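Local structure of type III restriction-modification enzyme EcoP15I Mod subunit (Escherichia coli, 4ZCF) at residues Thr400-Glu405 and Thr419-Glu424; Asp425-Ala430 and Gly445-Thr450. The protein binds the DNA site 5'-CAGCAG-3' and methylates its second adenine at N6 using S-adenosyl-L-methionine, as part of a type III restriction-modification enzyme. One frame throughout, in Å; residues are numbered along the deposited sequence.

Contact 1: residues Thr400-Glu405 and Thr419-Glu424; sequences TNELKE and TIKLVE
The carboxylate of Glu-402 is the flat group here, with Ile-420 over one face and two donors from the start of a helix on its syn side, tilted out of the plane in opposite directions. Ile-420 CG1 lies 3.6 Å from Glu-402 CD; a chi1 of 67° sets that carbon between its own backbone N and carbonyl carbon, and the two side chains run antiparallel as they pass. Ile-420 N gives a hydrogen bond to Glu-402 OE1 (3.2 Å, 160° at the hydrogen), standing 28° out of the plane on the same side as Ile-420 CG1. Thr-419 OG1 donates to Glu-402 OE2 at 2.6 Å from the other side, less tilted. Thr-419 is the N-cap of helix 420-430, one of the helices flanking the Rossmann-like methyltransferase sheet: Thr-419 OG1 also accepts from Lys-421 N (3.2 Å). Glu-402 thus tethers helix 399-404 to this end, where the helix dipole would probably favour a negative charge. A water donates to Glu-402 OE2 at 2.6 Å and accepts from Lys-421 NZ. Lys-421 NZ itself stays 4.6 Å from Glu-402 OE2, and the lysine also packs on Tyr-329 of the second subunit.

Contact 2: residues Asp425-Ala430 and Gly445-Thr450; sequences DLISFA and GTTAHT
Ile-427 meets Thr-447 and Thr-450 of the neighbouring helix here. The segment begins with Asp-425, which turns away and forms a long, weak ion pair with Lys-326 of the second subunit; Leu-426 packs on Phe-196 of the central sheet. Ile-427 then points at helix 446-455. With CG1 beside its backbone N (chi1 -63°) and the chain extended beyond it, Ile-427 CD1 is carried out to lie 3.8 Å from Thr-450 CG2 and 4.1 Å from Thr-447 CG2, two methyls one helical turn apart. One turn on, Ala-430 joins Ile-427 on Met-119 of strand 117-122, so Ile-427 touches both the sheet and the second helix. Helix 446-455 is the crossover of a beta-alpha-beta unit between the parallel strands 434-439 and 461-468.

Both threonines offer carbon and keep their hydroxyls for other work. Thr-447 OG1 is hydrogen-bonded to Asp-439 OD2, while Thr-450 OG1 donates to Thr-446 O at 2.8 Å, coming from the opposite face of that carbonyl to Thr-450 N. A serine in place of Thr-450 would probably leave a gap against Ile-427 CD1, whose remaining partner within 445-450 would be the Thr-447 methyl. With no hydrogen bond crossing between the segments, the fit rests on methyl against methyl, contacts without direction, so the pairing depends on shape and burial.

Contacts 1 and 2 use successive parts of helix 420-430, with centres 11 Å apart: contact 1 fixes its N-terminal end and contact 2 packs its later turn. They also touch directly. Ile-420 CG2 lies 3.7 Å from Thr-446 CG2, and Glu-424 CA is 3.5 Å from Thr-450 CG2, so helix 446-455 packs against helix 420-430 at both contacts. Thr-450 OG1, whose proton goes to Thr-446 O, lies 3.4 Å from Ile-420 O, at most a weak interaction. The nearest atom of the partly buried contact 1 is about 19 Å from the bound DNA, that of the buried contact 2 about 12 Å. Strand 117-122, under contact 2, leads into residues 123-126, predicted to bind S-adenosyl methionine.

Contact 1: residues Thr400-Glu405 and Thr419-Glu424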
loop_
_atom_site.group_PDB
_atom_site.type_symbol
_atom_site.label_atom_id
_atom_site.label_comp_id
_atom_site.label_asym_id
_atom_site.label_seq_id
_atom_site.Cartn_x
_atom_site.Cartn_y
_atom_site.Cartn_z
ATOM N N THR A 400 -24.153 -18.791 9.615
ATOM C CA THR A 400 -25.363 -19.045 10.401
ATOM C C THR A 400 -25.198 -20.362 11.176
ATOM O O THR A 400 -25.608 -20.457 12.330
ATOM C CB THR A 400 -26.613 -19.025 9.518
ATOM O OG1 THR A 400 -26.503 -20.036 8.510
ATOM C CG2 THR A 400 -26.876 -17.661 8.894
ATOM N N ASN A 401 -24.547 -21.350 10.563
ATOM C CA ASN A 401 -24.279 -22.655 11.162
ATOM C C ASN A 401 -23.293 -22.528 12.347
ATOM O O ASN A 401 -23.500 -23.133 13.399
ATOM C CB ASN A 401 -23.727 -23.596 10.089
ATOM C CG ASN A 401 -23.931 -25.054 10.392
ATOM O OD1 ASN A 401 -24.898 -25.674 9.920
ATOM N ND2 ASN A 401 -23.003 -25.642 11.157
ATOM N N GLU A 402 -22.230 -21.728 12.155
ATOM C CA GLU A 402 -21.174 -21.427 13.127
ATOM C C GLU A 402 -21.743 -20.753 14.377
ATOM O O GLU A 402 -21.342 -21.084 15.506
ATOM C CB GLU A 402 -20.141 -20.494 12.486
ATOM C CG GLU A 402 -19.203 -21.195 11.527
ATOM C CD GLU A 402 -18.477 -20.282 10.563
ATOM O OE1 GLU A 402 -18.479 -19.047 10.778
ATOM O OE2 GLU A 402 -17.880 -20.812 9.599
ATOM N N LEU A 403 -22.684 -19.817 14.148
ATOM C CA LEU A 403 -23.357 -19.038 15.171
ATOM C C LEU A 403 -24.501 -19.750 15.875
ATOM O O LEU A 403 -24.788 -19.422 17.031
ATOM C CB LEU A 403 -23.741 -17.645 14.649
ATOM C CG LEU A 403 -22.571 -16.651 14.563
ATOM C CD1 LEU A 403 -22.921 -15.477 13.671
ATOM C CD2 LEU A 403 -22.159 -16.145 15.948
ATOM N N LYS A 404 -25.129 -20.753 15.214
ATOM C CA LYS A 404 -26.173 -21.565 15.854
ATOM C C LYS A 404 -25.487 -22.583 16.787
ATOM O O LYS A 404 -26.079 -23.035 17.755
ATOM C CB LYS A 404 -27.095 -22.254 14.821
ATOM C CG LYS A 404 -28.429 -22.762 15.403
ATOM C CD LYS A 404 -29.474 -21.646 15.553
ATOM C CE LYS A 404 -30.417 -21.848 16.723
ATOM N NZ LYS A 404 -31.368 -22.973 16.516
ATOM N N GLU A 405 -24.225 -22.893 16.508
ATOM C CA GLU A 405 -23.370 -23.772 17.289
ATOM C C GLU A 405 -22.785 -23.002 18.502
ATOM O O GLU A 405 -22.388 -23.626 19.499
ATOM C CB GLU A 405 -22.241 -24.263 16.378
ATOM C CG GLU A 405 -21.400 -25.402 16.923
ATOM C CD GLU A 405 -20.597 -26.111 15.852
ATOM O OE1 GLU A 405 -21.166 -26.406 14.773
ATOM O OE2 GLU A 405 -19.396 -26.376 16.096
ATOM N N THR A 419 -17.945 -15.825 7.823
ATOM C CA THR A 419 -17.549 -17.155 8.224
ATOM C C THR A 419 -16.068 -17.148 8.648
ATOM O O THR A 419 -15.263 -16.392 8.113
ATOM C CB THR A 419 -17.931 -18.230 7.209
ATOM O OG1 THR A 419 -17.217 -19.419 7.550
ATOM C CG2 THR A 419 -17.620 -17.842 5.764
ATOM N N ILE A 420 -15.735 -17.966 9.631
ATOM C CA ILE A 420 -14.391 -18.167 10.175
ATOM C C ILE A 420 -13.479 -18.882 9.157
ATOM O O ILE A 420 -12.267 -18.729 9.226
ATOM C CB ILE A 420 -14.458 -18.879 11.580
ATOM C CG1 ILE A 420 -14.980 -20.349 11.460
ATOM C CG2 ILE A 420 -15.306 -18.056 12.582
ATOM C CD1 ILE A 420 -15.202 -21.163 12.780
ATOM N N LYS A 421 -14.064 -19.608 8.176
ATOM C CA LYS A 421 -13.342 -20.337 7.113
ATOM C C LYS A 421 -12.658 -19.430 6.042
ATOM O O LYS A 421 -11.750 -19.881 5.324
ATOM C CB LYS A 421 -14.249 -21.391 6.453
ATOM C CG LYS A 421 -14.829 -22.447 7.403
ATOM C CD LYS A 421 -13.814 -23.472 7.887
ATOM C CE LYS A 421 -14.470 -24.672 8.544
ATOM N NZ LYS A 421 -14.963 -24.396 9.927
ATOM N N LEU A 422 -13.060 -18.153 5.982
ATOM C CA LEU A 422 -12.514 -17.174 5.047
ATOM C C LEU A 422 -11.210 -16.521 5.542
ATOM O O LEU A 422 -10.219 -16.482 4.801
ATOM C CB LEU A 422 -13.583 -16.086 4.724
ATOM C CG LEU A 422 -13.108 -14.901 3.869
ATOM C CD1 LEU A 422 -12.973 -15.303 2.396
ATOM C CD2 LEU A 422 -13.989 -13.712 4.059
ATOM N N VAL A 423 -11.244 -15.951 6.763
ATOM C CA VAL A 423 -10.119 -15.219 7.365
ATOM C C VAL A 423 -9.004 -16.129 7.830
ATOM O O VAL A 423 -7.876 -15.680 7.979
ATOM C CB VAL A 423 -10.616 -14.338 8.515
ATOM N N GLU A 424 -9.321 -17.401 8.067
ATOM C CA GLU A 424 -8.390 -18.451 8.483
ATOM C C GLU A 424 -7.241 -18.616 7.467
ATOM O O GLU A 424 -6.070 -18.670 7.851
ATOM C CB GLU A 424 -9.198 -19.739 8.721
ATOM C CG GLU A 424 -8.509 -21.058 8.444
ATOM C CD GLU A 424 -9.493 -22.112 7.987
ATOM O OE1 GLU A 424 -10.041 -22.823 8.857
ATOM O OE2 GLU A 424 -9.771 -22.183 6.768
HETATM O O HOH W 1 -17.982 -23.390 9.208
#

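Contact 2: residues Asp425-Ala430 and Gly445-Thr450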
loop_
_atom_site.group_PDB
_atom_site.type_symbol
_atom_site.label_atom_id
_atom_site.label_comp_id
_atom_site.label_asym_id
_atom_site.label_seq_id
_atom_site.Cartn_x
_atom_site.Cartn_y
_atom_site.Cartn_z
ATOM N N ASP A 425 -7.571 -18.622 6.175
ATOM C CA ASP A 425 -6.577 -18.766 5.131
ATOM C C ASP A 425 -5.741 -17.504 4.926
ATOM O O ASP A 425 -4.515 -17.621 4.817
ATOM C CB ASP A 425 -7.217 -19.330 3.850
ATOM C CG ASP A 425 -7.601 -20.811 3.956
ATOM O OD1 ASP A 425 -6.797 -21.603 4.501
ATOM O OD2 ASP A 425 -8.690 -21.177 3.481
ATOM N N LEU A 426 -6.381 -16.296 4.964
ATOM C CA LEU A 426 -5.709 -14.997 4.841
ATOM C C LEU A 426 -4.745 -14.773 5.991
ATOM O O LEU A 426 -3.645 -14.269 5.760
ATOM C CB LEU A 426 -6.685 -13.809 4.773
ATOM C CG LEU A 426 -8.009 -13.926 4.024
ATOM C CD1 LEU A 426 -8.792 -12.624 4.149
ATOM C CD2 LEU A 426 -7.807 -14.315 2.565
ATOM N N ILE A 427 -5.141 -15.136 7.229
ATOM C CA ILE A 427 -4.248 -15.047 8.398
ATOM C C ILE A 427 -3.051 -16.001 8.205
ATOM O O ILE A 427 -1.903 -15.579 8.372
ATOM C CB ILE A 427 -4.970 -15.230 9.756
ATOM C CG1 ILE A 427 -5.998 -14.094 9.988
ATOM C CG2 ILE A 427 -3.945 -15.302 10.904
ATOM C CD1 ILE A 427 -6.914 -14.248 11.198
ATOM N N SER A 428 -3.312 -17.245 7.773
ATOM C CA SER A 428 -2.240 -18.216 7.498
ATOM C C SER A 428 -1.247 -17.714 6.439
ATOM O O SER A 428 -0.051 -17.919 6.623
ATOM C CB SER A 428 -2.806 -19.573 7.088
ATOM O OG SER A 428 -3.639 -20.133 8.089
ATOM N N PHE A 429 -1.735 -17.083 5.326
ATOM C CA PHE A 429 -0.855 -16.562 4.251
ATOM C C PHE A 429 -0.044 -15.350 4.702
ATOM O O PHE A 429 1.196 -15.407 4.641
ATOM C CB PHE A 429 -1.633 -16.220 2.959
ATOM C CG PHE A 429 -2.022 -17.418 2.131
ATOM C CD1 PHE A 429 -1.053 -18.232 1.557
ATOM C CD2 PHE A 429 -3.358 -17.757 1.957
ATOM C CE1 PHE A 429 -1.411 -19.365 0.831
ATOM C CE2 PHE A 429 -3.722 -18.914 1.256
ATOM C CZ PHE A 429 -2.747 -19.698 0.676
ATOM N N ALA A 430 -0.741 -14.254 5.144
ATOM C CA ALA A 430 -0.078 -13.005 5.542
ATOM C C ALA A 430 0.913 -13.198 6.670
ATOM O O ALA A 430 2.088 -12.844 6.521
ATOM C CB ALA A 430 -1.097 -11.920 5.874
ATOM N N GLY A 445 -17.214 -11.115 16.228
ATOM C CA GLY A 445 -15.997 -11.653 16.829
ATOM C C GLY A 445 -15.292 -12.722 16.006
ATOM O O GLY A 445 -14.410 -13.430 16.507
ATOM N N THR A 446 -15.664 -12.838 14.724
ATOM C CA THR A 446 -15.130 -13.808 13.750
ATOM C C THR A 446 -13.606 -13.922 13.692
ATOM O O THR A 446 -13.094 -15.048 13.649
ATOM C CB THR A 446 -15.691 -13.505 12.372
ATOM O OG1 THR A 446 -17.100 -13.290 12.475
ATOM C CG2 THR A 446 -15.339 -14.566 11.348
ATOM N N THR A 447 -12.893 -12.775 13.624
ATOM C CA THR A 447 -11.425 -12.772 13.505
ATOM C C THR A 447 -10.767 -13.351 14.745
ATOM O O THR A 447 -9.821 -14.113 14.646
ATOM C CB THR A 447 -10.908 -11.361 13.113
ATOM O OG1 THR A 447 -11.642 -10.902 11.993
ATOM C CG2 THR A 447 -9.462 -11.359 12.735
ATOM N N ALA A 448 -11.277 -12.971 15.911
ATOM C CA ALA A 448 -10.820 -13.408 17.221
ATOM C C ALA A 448 -11.011 -14.917 17.333
ATOM O O ALA A 448 -10.069 -15.613 17.672
ATOM C CB ALA A 448 -11.603 -12.672 18.295
ATOM N N HIS A 449 -12.194 -15.418 16.929
ATOM C CA HIS A 449 -12.545 -16.834 16.918
ATOM C C HIS A 449 -11.550 -17.602 16.040
ATOM O O HIS A 449 -10.971 -18.592 16.489
ATOM C CB HIS A 449 -14.000 -17.020 16.446
ATOM C CG HIS A 449 -14.553 -18.408 16.627
ATOM N ND1 HIS A 449 -15.923 -18.651 16.571
ATOM C CD2 HIS A 449 -13.913 -19.588 16.829
ATOM C CE1 HIS A 449 -16.066 -19.956 16.725
ATOM N NE2 HIS A 449 -14.887 -20.560 16.904
ATOM N N THR A 450 -11.315 -17.106 14.818
ATOM C CA THR A 450 -10.371 -17.649 13.849
ATOM C C THR A 450 -8.972 -17.785 14.463
ATOM O O THR A 450 -8.290 -18.756 14.170
ATOM C CB THR A 450 -10.405 -16.764 12.588
ATOM O OG1 THR A 450 -11.710 -16.827 11.990
ATOM C CG2 THR A 450 -9.344 -17.137 11.579
#